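Local atomic coordinates of 4-aminobutyrate transaminase (Acinetobacter baumannii, PDB entry 6WOP), a protein that probably catalyses the pyridoxal-phosphate-dependent transfer of the amino group of 4-aminobutyrate to 2-oxoglutarate, as a class-III aminotransferase. Residues H130-F135 against D200-V205; A115-V120 against F144-M149; L237-V242 against D263-A268. All coordinates share one frame; numbering follows the deposited sequence.

Interaction 1: H130-F135 against D200-V205; sequences HGIITF and DVAAIV
Residues Gly131 to Ile133 pair with Val201 to Ile204 as parallel neighbours, the two strand axes coming within 4.6 Å at an angle of 19°. The pairing illustrates how a sheet absorbs an extra residue. Gly131 faces Val201 and Ile132 faces Ala203, which leaves Ala202 over as a beta bulge. On the N-terminal side of this bulge Gly131 N donates to Asp200 O over 2.8 Å. The carbonyl of Gly131 then takes Ala202 N at 2.7 Å, with Ala203 N adding a longer, weak bond to the same oxygen. Beyond the bulge the pattern is regular, and Val205 N reaches Ile133 O at 2.8 Å.

On the face carrying Ile132 and Ala203, Ile132 has CG1 anti to its carbonyl carbon (chi1 -61°), and a further bend at chi2 swings CD1 toward the neighbouring strand, 3.9 Å from Ala203 CB. Helix 112-127 packs on this face. On the other, Ile133 CB meets Ile204 CG1, and helix 181-194 packs over both residues. The Phe135 ring presents CE1 to Ile204 CG2 at 3.8 Å, while Val205 O lies in the ring plane at its edge. A water there accepts from Phe135 N and donates to Val205 O, carrying the pairing one step further. Thr134 CG2 lies alongside Val205, whereas its OG1 turns to Met149 O. At the N-terminal end another water joins His130 ND1, 2.7 Å away, to Asp200 OD1 and also accepts from His130 N; the imidazole and carboxylate planes stand 55° apart.

Parallel strands 131-135 and 201-206, side by side in a mixed seven-stranded sheet with helices 112-127 and 181-194 on its two faces, belong to the three-layer large domain of fold type I pyridoxal-phosphate enzymes.

Interaction 2: A115-V120 against F144-M149; sequences AVENAV and FMTMAM
Helix residues 115-120, with Val116 and Val120 turned to the contact and Glu117 reaching it by the end of its chain, cross helix 144-149 almost perpendicularly (89°), the axes 9.7 Å apart at closest approach. Glu117 and Thr146 bring the two backbones nearest, their CA atoms 6.6 Å apart.

The apolar half of the contact centres on the methyl end of Met149. Its chain runs extended and then bends at chi3 (70°), which places CE against both valines of helix 112-127. Val116 CG1 meets that methyl tip to tip at 3.6 Å, and Val120 CG2 slides past it in the opposite direction at 3.7 Å from CE. Thr146 adds its own methyl, CG2 lying 4.0 Å from Val116 CG1, while its hydroxyl turns to Ser143.

Glu117 supplies the polar half. Its chain bends at chi2, so that the carboxylate crosses the Met145 side chain at a slant, OE2 3.4 Å from Met145 CB. The same oxygen accepts a hydrogen bond from a water, which in turn accepts from Met145 N, 3.1 Å away. Ser143 OG is bonded to Glu117 OE1, and OE2 also accepts from Phe144 N of another subunit, the third of the assembly; in return Phe144 N of this chain donates to Glu117 OE1 of that subunit. The N-terminal end of helix 144-149, from each of the two subunits, probably helps stabilise the buried carboxylates.

Near-perpendicular packing of this kind, one long helix lying on the large-domain sheet and a short one crossing beside it, here combines an intrachain contact with a reciprocal subunit interface.

Interaction 3: L237-V242 against D263-A268; sequences LVADEV and DLITMA
The carboxylate of Asp240 is gripped from both of its faces through one oxygen, OD1: Thr266 OG1 donates to it at 2.8 Å from 46° above the plane, and Val242 N comes from the opposite face at 3.1 Å, closing an Asx turn. Thr266 holds OG1 between its own backbone N and carbonyl carbon (chi1 57°), and this torsion delivers the hydroxyl to Asp240. The other oxygen, OD2, is bonded to His140 ND1. At the far end a second carboxylate, that of Asp263, uses the anti lone pair of OD2 for an almost straight bond of 2.8 Å from Leu237 N, 174° at the hydrogen; Arg227 and Arg283 form salt bridges with it.

Between these ends Val238, Ala239 and Asp240 pair in parallel with Leu264, Ile265 and Thr266, in the middle of the mixed seven-stranded sheet of a fold type I enzyme, where strand 278-283 alone runs antiparallel. Ala239 N bonds Leu264 O at 2.9 Å, and Thr266 N returns to Ala239 O.

The side chains of Val238 and Leu264 cross obliquely, CG2 4.0 Å from CD1, under helix 112-127. On the other side Glu241 lies alongside Ile265, CG against CG2, its carboxylate bonded to Ser244. Val242 CG1 touches Ala268 CB at 3.9 Å, just before Lys269.

Along the chain from the N terminus, helix 112-127 is the first of these elements, followed by strand 131-135 and helix 144-149, where interaction 2 closes the first loop around that strand. The strand's partner arrives later: strand 167-170 and helix 181-194 intervene before 201-206 completes interaction 1, so interactions 1 and 2 cross, their segments alternating. Interaction 3 follows in series, closing a long loop without helix or strand between 242 and 263. Strand 236-240 sits next to 201-206, hydrogen-bonded to it through Val238 N and Ile204 O, so interactions 1 and 3 share one sheet. Interaction 2 lies over it: Met149 CE packs on Ile132 and Val205, while Ala119 rests on Thr266.

Interaction 1: H130-F135 against D200-V205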
loop_
_atom_site.group_PDB
_atom_site.type_symbol
_atom_site.label_atom_id
_atom_site.label_comp_id
_atom_site.label_asym_id
_atom_site.label_seq_id
_atom_site.Cartn_x
_atom_site.Cartn_y
_atom_site.Cartn_z
ATOM N N HIS A 130 9.473 -6.560 4.803
ATOM C CA HIS A 130 8.545 -5.472 5.095
ATOM C C HIS A 130 7.422 -5.855 6.022
ATOM O O HIS A 130 6.819 -4.955 6.637
ATOM C CB HIS A 130 7.910 -4.916 3.780
ATOM C CG HIS A 130 6.770 -5.757 3.254
ATOM N ND1 HIS A 130 6.961 -6.960 2.597
ATOM C CD2 HIS A 130 5.427 -5.574 3.313
ATOM C CE1 HIS A 130 5.779 -7.480 2.280
ATOM N NE2 HIS A 130 4.838 -6.650 2.695
ATOM N N GLY A 131 7.092 -7.144 6.147
ATOM C CA GLY A 131 5.822 -7.478 6.775
ATOM C C GLY A 131 5.882 -7.450 8.290
ATOM O O GLY A 131 6.927 -7.722 8.899
ATOM N N ILE A 132 4.711 -7.233 8.908
ATOM C CA ILE A 132 4.604 -7.172 10.360
ATOM C C ILE A 132 3.364 -7.931 10.791
ATOM O O ILE A 132 2.279 -7.686 10.260
ATOM C CB ILE A 132 4.523 -5.704 10.808
ATOM C CG1 ILE A 132 5.789 -4.921 10.394
ATOM C CG2 ILE A 132 4.258 -5.563 12.317
ATOM C CD1 ILE A 132 7.027 -5.320 11.322
ATOM N N ILE A 133 3.491 -8.825 11.761
ATOM C CA ILE A 133 2.340 -9.507 12.311
ATOM C C ILE A 133 2.136 -9.016 13.741
ATOM O O ILE A 133 3.065 -9.072 14.564
ATOM C CB ILE A 133 2.529 -11.037 12.268
ATOM C CG1 ILE A 133 2.562 -11.511 10.831
ATOM C CG2 ILE A 133 1.368 -11.747 13.018
ATOM C CD1 ILE A 133 2.848 -13.005 10.668
ATOM N N THR A 134 0.942 -8.535 14.034
ATOM C CA THR A 134 0.542 -8.180 15.382
ATOM C C THR A 134 -0.694 -9.017 15.723
ATOM O O THR A 134 -1.063 -9.955 14.999
ATOM C CB THR A 134 0.227 -6.681 15.530
ATOM O OG1 THR A 134 -0.761 -6.345 14.561
ATOM C CG2 THR A 134 1.434 -5.789 15.158
ATOM N N PHE A 135 -1.352 -8.694 16.853
ATOM C CA PHE A 135 -2.434 -9.530 17.352
ATOM C C PHE A 135 -3.700 -8.707 17.570
ATOM O O PHE A 135 -3.658 -7.530 17.911
ATOM C CB PHE A 135 -2.002 -10.227 18.667
ATOM C CG PHE A 135 -0.964 -11.254 18.439
ATOM C CD1 PHE A 135 0.396 -10.903 18.338
ATOM C CD2 PHE A 135 -1.319 -12.554 18.268
ATOM C CE1 PHE A 135 1.380 -11.892 18.076
ATOM C CE2 PHE A 135 -0.360 -13.537 18.014
ATOM C CZ PHE A 135 0.982 -13.198 17.902
ATOM N N ASP A 200 8.968 -12.870 3.889
ATOM C CA ASP A 200 8.685 -11.444 3.749
ATOM C C ASP A 200 8.256 -10.793 5.054
ATOM O O ASP A 200 7.789 -9.646 5.020
ATOM C CB ASP A 200 7.593 -11.214 2.714
ATOM C CG ASP A 200 8.122 -11.297 1.314
ATOM O OD1 ASP A 200 9.093 -10.580 1.024
ATOM O OD2 ASP A 200 7.576 -12.092 0.528
ATOM N N VAL A 201 8.283 -11.520 6.169
ATOM C CA VAL A 201 7.858 -10.971 7.471
ATOM C C VAL A 201 9.112 -10.510 8.208
ATOM O O VAL A 201 9.985 -11.326 8.512
ATOM C CB VAL A 201 7.068 -12.002 8.318
ATOM C CG1 VAL A 201 6.680 -11.449 9.708
ATOM C CG2 VAL A 201 5.795 -12.479 7.590
ATOM N N ALA A 202 9.177 -9.203 8.541
ATOM C CA ALA A 202 10.292 -8.650 9.314
ATOM C C ALA A 202 10.169 -8.974 10.794
ATOM O O ALA A 202 11.173 -9.301 11.445
ATOM C CB ALA A 202 10.382 -7.114 9.155
ATOM N N ALA A 203 8.974 -8.856 11.364
ATOM C CA ALA A 203 8.855 -9.031 12.797
ATOM C C ALA A 203 7.465 -9.496 13.141
ATOM O O ALA A 203 6.483 -9.151 12.457
ATOM C CB ALA A 203 9.129 -7.722 13.579
ATOM N N ILE A 204 7.388 -10.233 14.256
ATOM C CA ILE A 204 6.133 -10.468 14.976
ATOM C C ILE A 204 6.174 -9.670 16.255
ATOM O O ILE A 204 7.133 -9.795 17.051
ATOM C CB ILE A 204 5.932 -11.959 15.290
ATOM C CG1 ILE A 204 5.896 -12.712 13.976
ATOM C CG2 ILE A 204 4.602 -12.161 16.116
ATOM C CD1 ILE A 204 5.518 -14.293 14.042
ATOM N N VAL A 205 5.132 -8.875 16.482
ATOM C CA VAL A 205 5.149 -7.888 17.564
ATOM C C VAL A 205 3.984 -8.156 18.496
ATOM O O VAL A 205 2.827 -8.208 18.044
ATOM C CB VAL A 205 5.047 -6.456 17.015
ATOM C CG1 VAL A 205 5.134 -5.445 18.245
ATOM C CG2 VAL A 205 6.131 -6.268 15.947
HETATM O O HOH W 1 9.435 -8.068 2.237
HETATM O O HOH W 2 0.199 -7.145 18.884
#

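Interaction 2: A115-V120 against F144-M149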
loop_
_atom_site.group_PDB
_atom_site.type_symbol
_atom_site.label_atom_id
_atom_site.label_comp_id
_atom_site.label_asym_id
_atom_site.label_seq_id
_atom_site.Cartn_x
_atom_site.Cartn_y
_atom_site.Cartn_z
ATOM N N ALA A 115 8.648 4.563 19.706
ATOM C CA ALA A 115 9.449 3.375 20.054
ATOM C C ALA A 115 9.008 2.157 19.234
ATOM O O ALA A 115 9.848 1.444 18.644
ATOM C CB ALA A 115 9.317 3.072 21.543
ATOM N N VAL A 116 7.695 1.926 19.162
ATOM C CA VAL A 116 7.181 0.801 18.345
ATOM C C VAL A 116 7.564 0.998 16.879
ATOM O O VAL A 116 8.023 0.065 16.199
ATOM C CB VAL A 116 5.651 0.656 18.506
ATOM C CG1 VAL A 116 5.156 -0.553 17.595
ATOM C CG2 VAL A 116 5.282 0.286 19.949
ATOM N N GLU A 117 7.371 2.218 16.372
ATOM C CA GLU A 117 7.615 2.466 14.945
ATOM C C GLU A 117 9.098 2.303 14.614
ATOM O O GLU A 117 9.451 1.738 13.561
ATOM C CB GLU A 117 7.107 3.852 14.580
ATOM C CG GLU A 117 6.838 4.015 13.097
ATOM C CD GLU A 117 5.569 4.835 12.760
ATOM O OE1 GLU A 117 4.878 5.363 13.666
ATOM O OE2 GLU A 117 5.266 5.013 11.545
ATOM N N ASN A 118 9.988 2.753 15.527
ATOM C CA ASN A 118 11.413 2.527 15.300
ATOM C C ASN A 118 11.805 1.075 15.483
ATOM O O ASN A 118 12.703 0.606 14.792
ATOM C CB ASN A 118 12.239 3.448 16.200
ATOM C CG ASN A 118 12.333 4.834 15.614
ATOM O OD1 ASN A 118 13.082 5.023 14.697
ATOM N ND2 ASN A 118 11.549 5.808 16.131
ATOM N N ALA A 119 11.139 0.325 16.336
ATOM C CA ALA A 119 11.478 -1.106 16.370
ATOM C C ALA A 119 11.124 -1.778 15.048
ATOM O O ALA A 119 11.852 -2.667 14.559
ATOM C CB ALA A 119 10.747 -1.761 17.542
ATOM N N VAL A 120 10.024 -1.324 14.423
ATOM C CA VAL A 120 9.642 -1.862 13.109
ATOM C C VAL A 120 10.639 -1.420 12.030
ATOM O O VAL A 120 11.019 -2.223 11.147
ATOM C CB VAL A 120 8.196 -1.418 12.771
ATOM C CG1 VAL A 120 7.885 -1.621 11.236
ATOM C CG2 VAL A 120 7.177 -2.209 13.659
ATOM N N PHE A 144 0.038 6.168 11.411
ATOM C CA PHE A 144 -0.587 5.284 10.428
ATOM C C PHE A 144 -0.020 3.889 10.565
ATOM O O PHE A 144 -0.782 2.920 10.649
ATOM C CB PHE A 144 -0.386 5.848 9.031
ATOM C CG PHE A 144 -1.403 6.861 8.696
ATOM C CD1 PHE A 144 -2.639 6.447 8.240
ATOM C CD2 PHE A 144 -1.154 8.234 8.907
ATOM C CE1 PHE A 144 -3.654 7.403 7.964
ATOM C CE2 PHE A 144 -2.114 9.162 8.626
ATOM C CZ PHE A 144 -3.383 8.755 8.133
ATOM N N MET A 145 1.314 3.753 10.742
ATOM C CA MET A 145 1.786 2.375 10.870
ATOM C C MET A 145 1.347 1.742 12.193
ATOM O O MET A 145 0.992 0.547 12.220
ATOM C CB MET A 145 3.305 2.297 10.746
ATOM C CG MET A 145 3.887 0.883 10.836
ATOM S SD MET A 145 2.939 -0.349 9.808
ATOM C CE MET A 145 3.981 -0.713 8.449
ATOM N N THR A 146 1.457 2.474 13.339
ATOM C CA THR A 146 1.051 1.825 14.575
ATOM C C THR A 146 -0.470 1.676 14.677
ATOM O O THR A 146 -0.942 0.785 15.391
ATOM C CB THR A 146 1.678 2.558 15.817
ATOM O OG1 THR A 146 1.368 3.966 15.800
ATOM C CG2 THR A 146 3.226 2.460 15.721
ATOM N N MET A 147 -1.251 2.497 13.972
ATOM C CA MET A 147 -2.692 2.231 13.942
ATOM C C MET A 147 -2.975 0.933 13.199
ATOM O O MET A 147 -3.885 0.187 13.573
ATOM C CB MET A 147 -3.456 3.361 13.197
ATOM C CG MET A 147 -3.757 4.522 14.039
ATOM S SD MET A 147 -4.877 5.631 13.021
ATOM C CE MET A 147 -3.754 6.451 11.906
ATOM N N ALA A 148 -2.275 0.702 12.092
ATOM C CA ALA A 148 -2.464 -0.556 11.360
ATOM C C ALA A 148 -2.082 -1.733 12.243
ATOM O O ALA A 148 -2.751 -2.756 12.259
ATOM C CB ALA A 148 -1.597 -0.556 10.075
ATOM N N MET A 149 -1.017 -1.593 13.016
ATOM C CA MET A 149 -0.607 -2.662 13.926
ATOM C C MET A 149 -1.617 -2.877 15.047
ATOM O O MET A 149 -1.858 -4.025 15.462
ATOM C CB MET A 149 0.776 -2.302 14.509
ATOM C CG MET A 149 1.845 -2.412 13.447
ATOM S SD MET A 149 3.457 -1.694 14.051
ATOM C CE MET A 149 3.897 -2.955 15.280
HETATM O O HOH W 3 3.181 6.128 10.156
#

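Interaction 3: L237-V242 against D263-A268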
loop_
_atom_site.group_PDB
_atom_site.type_symbol
_atom_site.label_atom_id
_atom_site.label_comp_id
_atom_site.label_asym_id
_atom_site.label_seq_id
_atom_site.Cartn_x
_atom_site.Cartn_y
_atom_site.Cartn_z
ATOM N N LEU A 237 11.465 -11.175 16.868
ATOM C CA LEU A 237 10.389 -11.154 17.847
ATOM C C LEU A 237 10.507 -9.849 18.623
ATOM O O LEU A 237 11.567 -9.576 19.175
ATOM C CB LEU A 237 10.495 -12.350 18.782
ATOM C CG LEU A 237 9.426 -12.450 19.901
ATOM C CD1 LEU A 237 8.044 -12.533 19.319
ATOM C CD2 LEU A 237 9.687 -13.744 20.768
ATOM N N VAL A 238 9.444 -9.044 18.644
ATOM C CA VAL A 238 9.463 -7.746 19.329
ATOM C C VAL A 238 8.490 -7.792 20.497
ATOM O O VAL A 238 7.306 -8.062 20.297
ATOM C CB VAL A 238 9.062 -6.619 18.382
ATOM C CG1 VAL A 238 9.134 -5.237 19.133
ATOM C CG2 VAL A 238 10.010 -6.639 17.149
ATOM N N ALA A 239 8.953 -7.490 21.699
ATOM C CA ALA A 239 8.087 -7.379 22.875
ATOM C C ALA A 239 7.743 -5.919 23.076
ATOM O O ALA A 239 8.642 -5.116 23.287
ATOM C CB ALA A 239 8.814 -7.899 24.127
ATOM N N ASP A 240 6.464 -5.558 23.006
ATOM C CA ASP A 240 6.062 -4.158 23.240
ATOM C C ASP A 240 5.739 -4.017 24.725
ATOM O O ASP A 240 4.685 -4.456 25.192
ATOM C CB ASP A 240 4.870 -3.787 22.363
ATOM C CG ASP A 240 4.392 -2.336 22.584
ATOM O OD1 ASP A 240 5.024 -1.560 23.355
ATOM O OD2 ASP A 240 3.383 -1.980 21.994
ATOM N N GLU A 241 6.673 -3.427 25.484
ATOM C CA GLU A 241 6.511 -3.184 26.905
ATOM C C GLU A 241 6.254 -1.712 27.222
ATOM O O GLU A 241 6.587 -1.231 28.314
ATOM C CB GLU A 241 7.749 -3.675 27.639
ATOM C CG GLU A 241 7.914 -5.175 27.494
ATOM C CD GLU A 241 8.070 -5.872 28.786
ATOM O OE1 GLU A 241 7.485 -5.448 29.818
ATOM O OE2 GLU A 241 8.793 -6.908 28.761
ATOM N N VAL A 242 5.632 -0.974 26.288
ATOM C CA VAL A 242 5.315 0.425 26.592
ATOM C C VAL A 242 4.446 0.522 27.843
ATOM O O VAL A 242 4.711 1.353 28.726
ATOM C CB VAL A 242 4.638 1.071 25.373
ATOM C CG1 VAL A 242 3.955 2.334 25.818
ATOM C CG2 VAL A 242 5.679 1.324 24.318
ATOM N N ASP A 263 14.027 -10.180 20.467
ATOM C CA ASP A 263 15.173 -9.560 19.838
ATOM C C ASP A 263 15.208 -8.065 20.095
ATOM O O ASP A 263 16.292 -7.470 20.089
ATOM C CB ASP A 263 15.110 -9.772 18.311
ATOM C CG ASP A 263 15.156 -11.232 17.943
ATOM O OD1 ASP A 263 16.279 -11.776 17.965
ATOM O OD2 ASP A 263 14.079 -11.830 17.633
ATOM N N LEU A 264 14.020 -7.449 20.204
ATOM C CA LEU A 264 13.808 -6.021 20.430
ATOM C C LEU A 264 12.743 -5.819 21.505
ATOM O O LEU A 264 11.744 -6.559 21.554
ATOM C CB LEU A 264 13.344 -5.309 19.140
ATOM C CG LEU A 264 14.320 -5.403 17.983
ATOM C CD1 LEU A 264 13.695 -5.091 16.613
ATOM C CD2 LEU A 264 15.447 -4.328 18.242
ATOM N N ILE A 265 12.922 -4.801 22.359
ATOM C CA ILE A 265 11.918 -4.476 23.372
ATOM C C ILE A 265 11.623 -2.989 23.305
ATOM O O ILE A 265 12.557 -2.175 23.279
ATOM C CB ILE A 265 12.384 -4.872 24.783
ATOM C CG1 ILE A 265 12.631 -6.371 24.859
ATOM C CG2 ILE A 265 11.348 -4.449 25.806
ATOM C CD1 ILE A 265 13.283 -6.830 26.178
ATOM N N THR A 266 10.334 -2.613 23.338
ATOM C CA THR A 266 10.038 -1.191 23.337
ATOM C C THR A 266 9.644 -0.748 24.742
ATOM O O THR A 266 9.081 -1.532 25.516
ATOM C CB THR A 266 8.900 -0.860 22.361
ATOM O OG1 THR A 266 7.733 -1.622 22.683
ATOM C CG2 THR A 266 9.317 -1.190 20.929
ATOM N N MET A 267 9.883 0.533 25.039
ATOM C CA MET A 267 9.641 1.104 26.371
ATOM C C MET A 267 9.097 2.502 26.220
ATOM O O MET A 267 9.511 3.243 25.328
ATOM C CB MET A 267 10.956 1.238 27.189
ATOM C CG MET A 267 11.748 -0.045 27.287
ATOM S SD MET A 267 13.436 0.296 27.815
ATOM C CE MET A 267 14.234 0.871 26.287
ATOM N N ALA A 268 8.242 2.898 27.162
ATOM C CA ALA A 268 7.873 4.309 27.285
ATOM C C ALA A 268 7.143 4.488 28.611
ATOM O O ALA A 268 7.460 3.775 29.571
ATOM C CB ALA A 268 6.998 4.765 26.116
HETATM O O HOH W 4 7.943 0.892 29.256
HETATM O O HOH W 5 5.727 1.683 31.373
#